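Local coordinates for protein Cwp19 (PDB 5OQ3) that probably hydrolyses bacterial cell-wall peptidoglycan, possibly as an N-acetylmuramoyl-L-alanine amidase, this piece being its TIM-barrel glycoside hydrolase domain, at residues Y81-N86 against D173-V178; Q72-S77 against R127-E133; R168-V172 against T224-V229. One frame throughout, in Å; residues are numbered along the deposited sequence.

Interaction 1: residues Y81-N86 against D173-V178; sequences YKSNIN and DSIAEV. With EDO (1,2-ethanediol), chain C.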
loop_
_atom_site.group_PDB
_atom_site.type_symbol
_atom_site.label_atom_id
_atom_site.label_comp_id
_atom_site.label_asym_id
_atom_site.label_seq_id
_atom_site.Cartn_x
_atom_site.Cartn_y
_atom_site.Cartn_z
ATOM N N TYR A 81 -14.921 6.773 -3.905
ATOM C CA TYR A 81 -16.041 5.932 -4.333
ATOM C C TYR A 81 -17.227 6.311 -3.452
ATOM O O TYR A 81 -17.037 6.887 -2.366
ATOM C CB TYR A 81 -15.751 4.443 -4.177
ATOM C CG TYR A 81 -15.263 4.008 -2.797
ATOM C CD1 TYR A 81 -13.914 4.074 -2.453
ATOM C CD2 TYR A 81 -16.144 3.556 -1.824
ATOM C CE1 TYR A 81 -13.470 3.671 -1.204
ATOM C CE2 TYR A 81 -15.714 3.158 -0.579
ATOM C CZ TYR A 81 -14.381 3.230 -0.261
ATOM O OH TYR A 81 -13.943 2.829 0.985
ATOM N N LYS A 82 -18.418 5.954 -3.903
ATOM C CA LYS A 82 -19.655 6.177 -3.170
ATOM C C LYS A 82 -19.708 5.199 -1.992
ATOM O O LYS A 82 -19.558 3.978 -2.159
ATOM C CB LYS A 82 -20.843 5.990 -4.090
ATOM C CG LYS A 82 -22.163 6.365 -3.468
ATOM C CD LYS A 82 -23.220 6.514 -4.558
ATOM C CE LYS A 82 -24.502 7.074 -3.994
ATOM N NZ LYS A 82 -25.550 6.827 -5.030
ATOM N N SER A 83 -19.896 5.740 -0.788
ATOM C CA SER A 83 -19.797 4.979 0.463
ATOM C C SER A 83 -20.886 5.446 1.426
ATOM O O SER A 83 -21.198 6.633 1.470
ATOM C CB SER A 83 -18.439 5.228 1.113
ATOM O OG SER A 83 -18.304 4.512 2.324
ATOM N N ASN A 84 -21.398 4.518 2.221
ATOM C CA ASN A 84 -22.279 4.814 3.345
ATOM C C ASN A 84 -21.495 4.766 4.688
ATOM O O ASN A 84 -22.090 4.776 5.756
ATOM C CB ASN A 84 -23.448 3.798 3.373
ATOM C CG ASN A 84 -24.381 3.918 2.179
ATOM O OD1 ASN A 84 -24.601 5.012 1.638
ATOM N ND2 ASN A 84 -24.981 2.794 1.788
ATOM N N ILE A 85 -20.164 4.690 4.622
ATOM C CA ILE A 85 -19.292 4.553 5.806
ATOM C C ILE A 85 -18.264 5.702 5.878
ATOM O O ILE A 85 -18.053 6.288 6.941
ATOM C CB ILE A 85 -18.537 3.188 5.786
ATOM C CG1 ILE A 85 -19.524 2.007 5.665
ATOM C CG2 ILE A 85 -17.644 3.038 7.026
ATOM C CD1 ILE A 85 -18.838 0.684 5.376
ATOM N N ASN A 86 -17.582 5.983 4.773
ATOM C CA ASN A 86 -16.432 6.864 4.755
ATOM C C ASN A 86 -16.708 8.054 3.867
ATOM O O ASN A 86 -17.450 7.959 2.899
ATOM C CB ASN A 86 -15.189 6.083 4.272
ATOM C CG ASN A 86 -14.746 5.069 5.291
ATOM O OD1 ASN A 86 -14.274 5.438 6.341
ATOM N ND2 ASN A 86 -14.946 3.787 4.993
ATOM N N ASP A 173 -15.194 -3.806 7.503
ATOM C CA ASP A 173 -16.449 -3.426 6.884
ATOM C C ASP A 173 -16.256 -2.406 5.774
ATOM O O ASP A 173 -16.983 -2.408 4.793
ATOM C CB ASP A 173 -17.405 -2.881 7.975
ATOM C CG ASP A 173 -17.896 -3.963 8.952
ATOM O OD1 ASP A 173 -17.735 -5.192 8.664
ATOM O OD2 ASP A 173 -18.423 -3.591 10.041
ATOM N N SER A 174 -15.288 -1.507 5.953
ATOM C CA SER A 174 -14.990 -0.497 4.935
ATOM C C SER A 174 -14.486 -1.159 3.637
ATOM O O SER A 174 -14.914 -0.782 2.540
ATOM C CB SER A 174 -13.928 0.473 5.452
ATOM O OG SER A 174 -14.359 1.331 6.506
ATOM N N ILE A 175 -13.645 -2.165 3.781
ATOM C CA ILE A 175 -13.186 -2.899 2.613
ATOM C C ILE A 175 -14.270 -3.770 1.996
ATOM O O ILE A 175 -14.407 -3.822 0.760
ATOM C CB ILE A 175 -11.935 -3.675 2.993
ATOM C CG1 ILE A 175 -10.861 -2.630 3.290
ATOM C CG2 ILE A 175 -11.529 -4.605 1.862
ATOM C CD1 ILE A 175 -9.761 -3.206 4.103
ATOM N N ALA A 176 -15.069 -4.395 2.860
ATOM C CA ALA A 176 -16.133 -5.289 2.381
ATOM C C ALA A 176 -17.119 -4.529 1.493
ATOM O O ALA A 176 -17.646 -5.112 0.543
ATOM C CB ALA A 176 -16.838 -5.939 3.515
ATOM N N GLU A 177 -17.379 -3.263 1.824
ATOM C CA GLU A 177 -18.295 -2.462 1.006
ATOM C C GLU A 177 -17.788 -2.372 -0.445
ATOM O O GLU A 177 -18.538 -2.474 -1.412
ATOM C CB GLU A 177 -18.433 -1.041 1.600
ATOM C CG GLU A 177 -19.349 -0.080 0.847
ATOM C CD GLU A 177 -19.397 1.303 1.482
ATOM O OE1 GLU A 177 -18.326 1.937 1.738
ATOM O OE2 GLU A 177 -20.503 1.788 1.693
ATOM N N VAL A 178 -16.492 -2.137 -0.567
ATOM C CA VAL A 178 -15.889 -1.995 -1.881
ATOM C C VAL A 178 -15.875 -3.349 -2.629
ATOM O O VAL A 178 -16.213 -3.411 -3.811
ATOM C CB VAL A 178 -14.490 -1.422 -1.778
ATOM C CG1 VAL A 178 -13.795 -1.398 -3.130
ATOM C CG2 VAL A 178 -14.526 -0.034 -1.191
HETATM C C1 EDO C . -18.591 9.017 0.238
HETATM O O1 EDO C . -17.413 8.660 -0.430
HETATM C C2 EDO C . -19.742 8.725 -0.609
HETATM O O2 EDO C . -20.670 7.872 0.008
HETATM O O HOH W 1 -15.737 1.847 2.595
#
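Glu177 reaches from the helix into loop 81-86 and takes hold of it at Ser83 and Asn84. Its CB lies near the CD1 methyl of Ile85, a branch that also rests on the backbone O of Asp173. With CG anti to the backbone N (chi1 179°) and the chain extended beyond it, the carboxylate is carried straight out to the loop. There OE1 accepts from Ser83 OG at 2.6 Å, and OE2 accepts from the backbone N of Asn84 at 2.9 Å in a nearly straight bond (173°), each oxygen using its syn lone pair. OE1 also lies in the plane of the Tyr81 ring, at its edge, and accepts from a water that Tyr81 OH and Asn86 ND2 donate to and that donates to Ser174 O. Val178 CG2 sits over one face of that ring, 3.7 Å from the centroid, as a CH-pi contact. Asn86 ND2 donates to Ser174 OG at 2.9 Å, while Asn86 OD1 is held by Tyr170 OH. Ser83 OG, itself the donor to Glu177, accepts from the backbone N of Ile85 and Asn86, an ST turn and ST motif that shape this beta-alpha loop of the TIM barrel against helix 165-181.

Interaction 2: residues Q72-S77 against R127-E133; sequences QVRPKS and RITMADE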
loop_
_atom_site.group_PDB
_atom_site.type_symbol
_atom_site.label_atom_id
_atom_site.label_comp_id
_atom_site.label_asym_id
_atom_site.label_seq_id
_atom_site.Cartn_x
_atom_site.Cartn_y
_atom_site.Cartn_z
ATOM N N GLN A 72 -5.121 4.063 -5.216
ATOM C CA GLN A 72 -5.370 4.425 -3.812
ATOM C C GLN A 72 -6.755 5.014 -3.650
ATOM O O GLN A 72 -6.971 6.185 -3.873
ATOM C CB GLN A 72 -4.272 5.404 -3.372
ATOM C CG GLN A 72 -4.165 5.642 -1.883
ATOM C CD GLN A 72 -2.995 6.510 -1.537
ATOM O OE1 GLN A 72 -2.609 7.370 -2.342
ATOM N NE2 GLN A 72 -2.444 6.334 -0.328
ATOM N N VAL A 73 -7.695 4.146 -3.256
ATOM C CA VAL A 73 -9.083 4.511 -3.082
ATOM C C VAL A 73 -9.400 5.069 -1.689
ATOM O O VAL A 73 -10.443 5.668 -1.496
ATOM C CB VAL A 73 -10.042 3.361 -3.433
ATOM C CG1 VAL A 73 -9.859 2.904 -4.886
ATOM C CG2 VAL A 73 -9.968 2.178 -2.483
ATOM N N ARG A 74 -8.502 4.798 -0.731
ATOM C CA ARG A 74 -8.591 5.324 0.662
ATOM C C ARG A 74 -7.231 5.876 1.052
ATOM O O ARG A 74 -6.471 5.220 1.765
ATOM C CB ARG A 74 -8.997 4.219 1.623
ATOM C CG ARG A 74 -9.102 4.615 3.093
ATOM C CD ARG A 74 -9.288 3.382 3.942
ATOM N NE ARG A 74 -9.219 3.641 5.363
ATOM C CZ ARG A 74 -10.251 3.896 6.157
ATOM N NH1 ARG A 74 -11.463 4.007 5.675
ATOM N NH2 ARG A 74 -10.045 4.007 7.484
ATOM N N PRO A 75 -6.933 7.111 0.606
ATOM C CA PRO A 75 -5.676 7.714 1.004
ATOM C C PRO A 75 -5.649 8.263 2.408
ATOM O O PRO A 75 -4.561 8.349 2.990
ATOM C CB PRO A 75 -5.510 8.857 0.013
ATOM C CG PRO A 75 -6.882 9.224 -0.406
ATOM C CD PRO A 75 -7.584 7.894 -0.463
ATOM N N LYS A 76 -6.814 8.590 2.978
ATOM C CA LYS A 76 -6.859 9.356 4.237
ATOM C C LYS A 76 -8.227 9.206 4.911
ATOM O O LYS A 76 -9.010 10.161 4.992
ATOM C CB LYS A 76 -6.515 10.811 3.951
ATOM C CG LYS A 76 -6.352 11.672 5.175
ATOM C CD LYS A 76 -6.174 13.115 4.739
ATOM C CE LYS A 76 -6.475 14.035 5.888
ATOM N NZ LYS A 76 -6.762 15.399 5.405
ATOM N N SER A 77 -8.501 7.977 5.374
ATOM C CA SER A 77 -9.804 7.613 6.010
ATOM C C SER A 77 -11.009 8.170 5.224
ATOM O O SER A 77 -11.976 8.664 5.803
ATOM C CB SER A 77 -9.882 8.085 7.472
ATOM O OG SER A 77 -11.095 7.641 8.070
ATOM N N ARG A 127 -4.630 5.654 8.956
ATOM C CA ARG A 127 -4.431 7.091 8.910
ATOM C C ARG A 127 -5.755 7.796 9.046
ATOM O O ARG A 127 -6.753 7.408 8.419
ATOM C CB ARG A 127 -3.782 7.457 7.570
ATOM C CG ARG A 127 -3.785 8.958 7.205
ATOM C CD ARG A 127 -3.254 9.176 5.795
ATOM N NE ARG A 127 -1.826 8.910 5.720
ATOM C CZ ARG A 127 -1.169 8.576 4.608
ATOM N NH1 ARG A 127 -1.789 8.511 3.436
ATOM N NH2 ARG A 127 0.140 8.339 4.662
ATOM N N ILE A 128 -5.743 8.895 9.794
ATOM C CA ILE A 128 -6.881 9.832 9.849
ATOM C C ILE A 128 -6.459 11.220 9.353
ATOM O O ILE A 128 -7.063 11.714 8.444
ATOM C CB ILE A 128 -7.537 9.952 11.251
ATOM C CG1 ILE A 128 -7.960 8.587 11.801
ATOM C CG2 ILE A 128 -8.729 10.904 11.170
ATOM C CD1 ILE A 128 -8.280 8.606 13.272
ATOM N N THR A 129 -5.449 11.833 9.961
ATOM C CA THR A 129 -5.049 13.186 9.576
ATOM C C THR A 129 -3.627 13.270 9.093
ATOM O O THR A 129 -2.831 12.375 9.355
ATOM C CB THR A 129 -5.183 14.175 10.753
ATOM O OG1 THR A 129 -4.292 13.798 11.800
ATOM C CG2 THR A 129 -6.596 14.228 11.265
ATOM N N MET A 130 -3.321 14.399 8.448
ATOM C CA MET A 130 -1.962 14.814 8.135
ATOM C C MET A 130 -1.502 15.803 9.196
ATOM O O MET A 130 -2.279 16.231 10.055
ATOM C CB MET A 130 -1.869 15.482 6.756
ATOM C CG MET A 130 -2.511 14.732 5.619
ATOM S SD MET A 130 -2.097 12.998 5.608
ATOM C CE MET A 130 -2.012 12.659 3.880
ATOM N N ALA A 131 -0.224 16.158 9.137
ATOM C CA ALA A 131 0.395 16.943 10.190
ATOM C C ALA A 131 -0.411 18.190 10.523
ATOM O O ALA A 131 -0.800 18.950 9.631
ATOM C CB ALA A 131 1.800 17.369 9.772
ATOM N N ASP A 132 -0.639 18.398 11.815
ATOM C CA ASP A 132 -1.212 19.651 12.341
ATOM C C ASP A 132 -2.676 19.915 11.971
ATOM O O ASP A 132 -3.198 20.990 12.241
ATOM C CB ASP A 132 -0.322 20.848 11.957
ATOM C CG ASP A 132 1.112 20.673 12.423
ATOM O OD1 ASP A 132 1.304 20.357 13.607
ATOM O OD2 ASP A 132 2.047 20.846 11.615
ATOM N N GLU A 133 -3.352 18.919 11.406
ATOM C CA GLU A 133 -4.755 19.103 11.014
ATOM C C GLU A 133 -5.591 18.866 12.249
ATOM O O GLU A 133 -5.309 17.971 13.028
ATOM C CB GLU A 133 -5.114 18.036 9.980
ATOM C CG GLU A 133 -4.724 18.498 8.601
ATOM C CD GLU A 133 -5.032 17.499 7.513
ATOM O OE1 GLU A 133 -5.427 16.346 7.818
ATOM O OE2 GLU A 133 -4.932 17.911 6.337
HETATM O O HOH W 2 0.349 7.518 1.205
HETATM O O HOH W 3 -9.797 11.607 7.119
HETATM O O HOH W 4 -6.669 6.084 6.017
#
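Arg127 opens the contact by reaching over to Pro75 and Lys76. Its CD lies 3.9 Å from Lys76 CA, and the bend at chi3 (-70°) turns the guanidinium so that NH1 faces Pro75 O; the bond is 2.8 Å long, with the carbonyl oxygen at the edge of the guanidinium and close to its plane. NH1 also donates to a water, which Gln72 NE2 meets only weakly. The backbone O of Arg127 lies 3.3 Å from Ser77 CB and accepts from a second water, to which Ser77 N donates. Ile128 follows with its backbone O over Lys76 CG, 3.3 Å away, and a third water donates both to this oxygen and to Lys76 O. Thr129 offers its CA to Lys76 CE. Met130 crosses the lysine chain, CG at 4.0 Å from CE, and places its CE methyl over a face of the Arg127 guanidinium. Glu133, which closes the type II turn begun at Met130, comes toward the extended lysine from the opposite direction, NZ meeting OE1 on its syn side in a salt bridge of 2.9 Å. Met130 N binds OE1 from the opposite face of the carboxylate. Glu90 gives Lys76 NZ a second salt bridge. The buried ammonium is thus flanked by two carboxylates, which should stabilise its charged form, while waters satisfy backbone groups between the segments.

Interaction 3: residues R168-V172 against T224-V229; sequences RKYIV and TLLRDV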
loop_
_atom_site.group_PDB
_atom_site.type_symbol
_atom_site.label_atom_id
_atom_site.label_comp_id
_atom_site.label_asym_id
_atom_site.label_seq_id
_atom_site.Cartn_x
_atom_site.Cartn_y
_atom_site.Cartn_z
ATOM N N ARG A 168 -10.848 -2.675 14.080
ATOM C CA ARG A 168 -10.601 -3.709 13.095
ATOM C C ARG A 168 -11.880 -4.036 12.310
ATOM O O ARG A 168 -11.851 -4.171 11.094
ATOM C CB ARG A 168 -9.966 -4.947 13.740
ATOM C CG ARG A 168 -8.563 -4.653 14.288
ATOM C CD ARG A 168 -7.854 -5.869 14.820
ATOM N NE ARG A 168 -8.477 -6.494 15.949
ATOM C CZ ARG A 168 -8.088 -6.381 17.191
ATOM N NH1 ARG A 168 -8.674 -7.111 18.103
ATOM N NH2 ARG A 168 -7.183 -5.495 17.551
ATOM N N LYS A 169 -12.991 -4.161 13.026
ATOM C CA LYS A 169 -14.260 -4.429 12.364
ATOM C C LYS A 169 -14.622 -3.326 11.394
ATOM O O LYS A 169 -15.135 -3.607 10.300
ATOM C CB LYS A 169 -15.372 -4.676 13.393
ATOM C CG LYS A 169 -16.721 -4.826 12.768
ATOM C CD LYS A 169 -17.791 -5.172 13.772
ATOM C CE LYS A 169 -19.170 -4.736 13.344
ATOM N NZ LYS A 169 -19.586 -5.339 12.059
ATOM N N TYR A 170 -14.425 -2.069 11.806
ATOM C CA TYR A 170 -14.734 -0.954 10.913
ATOM C C TYR A 170 -13.875 -0.994 9.635
ATOM O O TYR A 170 -14.372 -0.719 8.553
ATOM C CB TYR A 170 -14.536 0.371 11.677
ATOM C CG TYR A 170 -14.096 1.563 10.844
ATOM C CD1 TYR A 170 -14.950 2.166 9.942
ATOM C CD2 TYR A 170 -12.805 2.077 10.945
ATOM C CE1 TYR A 170 -14.557 3.250 9.165
ATOM C CE2 TYR A 170 -12.385 3.159 10.188
ATOM C CZ TYR A 170 -13.256 3.728 9.287
ATOM O OH TYR A 170 -12.827 4.769 8.492
ATOM N N ILE A 171 -12.597 -1.285 9.778
ATOM C CA ILE A 171 -11.741 -1.413 8.594
ATOM C C ILE A 171 -12.194 -2.571 7.704
ATOM O O ILE A 171 -12.339 -2.402 6.479
ATOM C CB ILE A 171 -10.276 -1.464 8.973
ATOM C CG1 ILE A 171 -9.842 -0.148 9.626
ATOM C CG2 ILE A 171 -9.406 -1.784 7.749
ATOM C CD1 ILE A 171 -8.563 -0.258 10.420
ATOM N N VAL A 172 -12.473 -3.720 8.319
ATOM C CA VAL A 172 -13.007 -4.848 7.552
ATOM C C VAL A 172 -14.276 -4.455 6.788
ATOM O O VAL A 172 -14.432 -4.760 5.608
ATOM C CB VAL A 172 -13.251 -6.048 8.446
ATOM C CG1 VAL A 172 -14.024 -7.150 7.757
ATOM C CG2 VAL A 172 -11.912 -6.581 8.974
ATOM N N THR A 224 -4.074 -9.693 13.046
ATOM C CA THR A 224 -5.500 -9.966 13.162
ATOM C C THR A 224 -6.292 -9.205 12.133
ATOM O O THR A 224 -7.271 -9.691 11.584
ATOM C CB THR A 224 -6.001 -9.561 14.584
ATOM O OG1 THR A 224 -5.339 -10.355 15.567
ATOM C CG2 THR A 224 -7.432 -9.844 14.771
ATOM N N LEU A 225 -5.936 -7.947 11.925
ATOM C CA LEU A 225 -6.594 -7.136 10.908
ATOM C C LEU A 225 -6.419 -7.773 9.533
ATOM O O LEU A 225 -7.386 -7.978 8.798
ATOM C CB LEU A 225 -6.067 -5.697 10.878
ATOM C CG LEU A 225 -6.682 -4.881 9.742
ATOM C CD1 LEU A 225 -8.189 -4.714 9.874
ATOM C CD2 LEU A 225 -5.975 -3.544 9.674
ATOM N N LEU A 226 -5.184 -8.097 9.181
ATOM C CA LEU A 226 -4.937 -8.742 7.896
ATOM C C LEU A 226 -5.715 -10.022 7.720
ATOM O O LEU A 226 -6.359 -10.242 6.680
ATOM C CB LEU A 226 -3.442 -8.948 7.635
ATOM C CG LEU A 226 -2.540 -7.719 7.693
ATOM C CD1 LEU A 226 -1.103 -8.098 7.345
ATOM C CD2 LEU A 226 -2.951 -6.546 6.911
ATOM N N ARG A 227 -5.655 -10.880 8.727
ATOM C CA ARG A 227 -6.423 -12.120 8.724
ATOM C C ARG A 227 -7.887 -11.874 8.461
ATOM O O ARG A 227 -8.520 -12.565 7.654
ATOM C CB ARG A 227 -6.225 -12.826 10.066
ATOM C CG ARG A 227 -6.937 -14.144 10.201
ATOM C CD ARG A 227 -7.004 -14.575 11.667
ATOM N NE ARG A 227 -7.931 -13.694 12.392
ATOM C CZ ARG A 227 -8.123 -13.709 13.706
ATOM N NH1 ARG A 227 -7.381 -14.521 14.479
ATOM N NH2 ARG A 227 -9.052 -12.921 14.267
ATOM N N ASP A 228 -8.455 -10.932 9.188
ATOM C CA ASP A 228 -9.903 -10.705 9.137
ATOM C C ASP A 228 -10.328 -10.048 7.825
ATOM O O ASP A 228 -11.372 -10.344 7.292
ATOM C CB ASP A 228 -10.342 -9.823 10.316
ATOM C CG ASP A 228 -10.349 -10.573 11.678
ATOM O OD1 ASP A 228 -10.084 -11.807 11.709
ATOM O OD2 ASP A 228 -10.667 -9.864 12.656
ATOM N N VAL A 229 -9.493 -9.198 7.242
ATOM C CA VAL A 229 -9.751 -8.606 5.936
ATOM C C VAL A 229 -9.706 -9.715 4.877
ATOM O O VAL A 229 -10.619 -9.822 4.044
ATOM C CB VAL A 229 -8.716 -7.485 5.623
ATOM C CG1 VAL A 229 -8.810 -7.053 4.141
ATOM C CG2 VAL A 229 -8.983 -6.272 6.515
#
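Helices 168-172 and 224-229 run in broadly the same direction, their axes 9.6 Å apart at closest approach and crossing at -37°, with Arg168 level with Leu225 and Val172 with Val229. No hydrogen bond joins them; the contact is largely aliphatic packing. Leu225 carries much of the contact. With CG anti to the backbone N (chi1 176°) and chi2 at 63°, CD1 reaches across to the first helix, where it touches Ile171 CG2 at 3.8 Å and the backbone O of Arg168 at 3.9 Å. The Ile171 and Leu225 side chains meet at about a right angle, and both also touch Tyr126. Val172, one turn on from Arg168, uses its CG2 branch for two neighbours at once: Val229 CG2 at 3.8 Å, the two valines passing in opposite directions, and Asp228 CB at the same distance. At the other end Arg168 lays its chain across Thr224, CG2 of the threonine lying 3.7 Å from NE and CB standing over one face of the guanidinium. The bend at chi3 leads the arginine tip past the threonine, and NH2 donates to Pro162 O, while Thr224 OG1 bonds back to Glu220 O. The carboxylate of Asp228 turns instead to Arg227, whose NE and NH2 both grip OD1 side-on from the same face of its plane, NE at 2.9 Å. What the Asp228 side chain offers Val172 is its CB, and Asp228 OD2 stays 5.2 Å from Arg168 NE, too far for a salt bridge. The chemistry is that of neighbouring helices outside a TIM barrel: apolar side chains join the pair, while charged groups at its margin find partners within their own helix or a loop.

Interaction 2 is the buried one, whereas interactions 1 and 3 are partly buried. Interactions 1 and 3 share helix 165-181, which meets a loop through 173-178 and helix 214-236 through 168-172; Ile175 CD1 and Val229 CG1 also touch between them. Tyr170, on segment 168-172 but not touching 224-229, ties the three together, its OH reaching from interaction 1 to Arg74 NH2 of interaction 2. Chemistry follows place: the loop-to-helix contact of interaction 1 and the strand-end-to-loop contact of interaction 2 rest on polar side chains, backbone groups and waters, with a salt bridge in interaction 2, while the helix pair of interaction 3 packs through aliphatic side chains without a hydrogen bond across it.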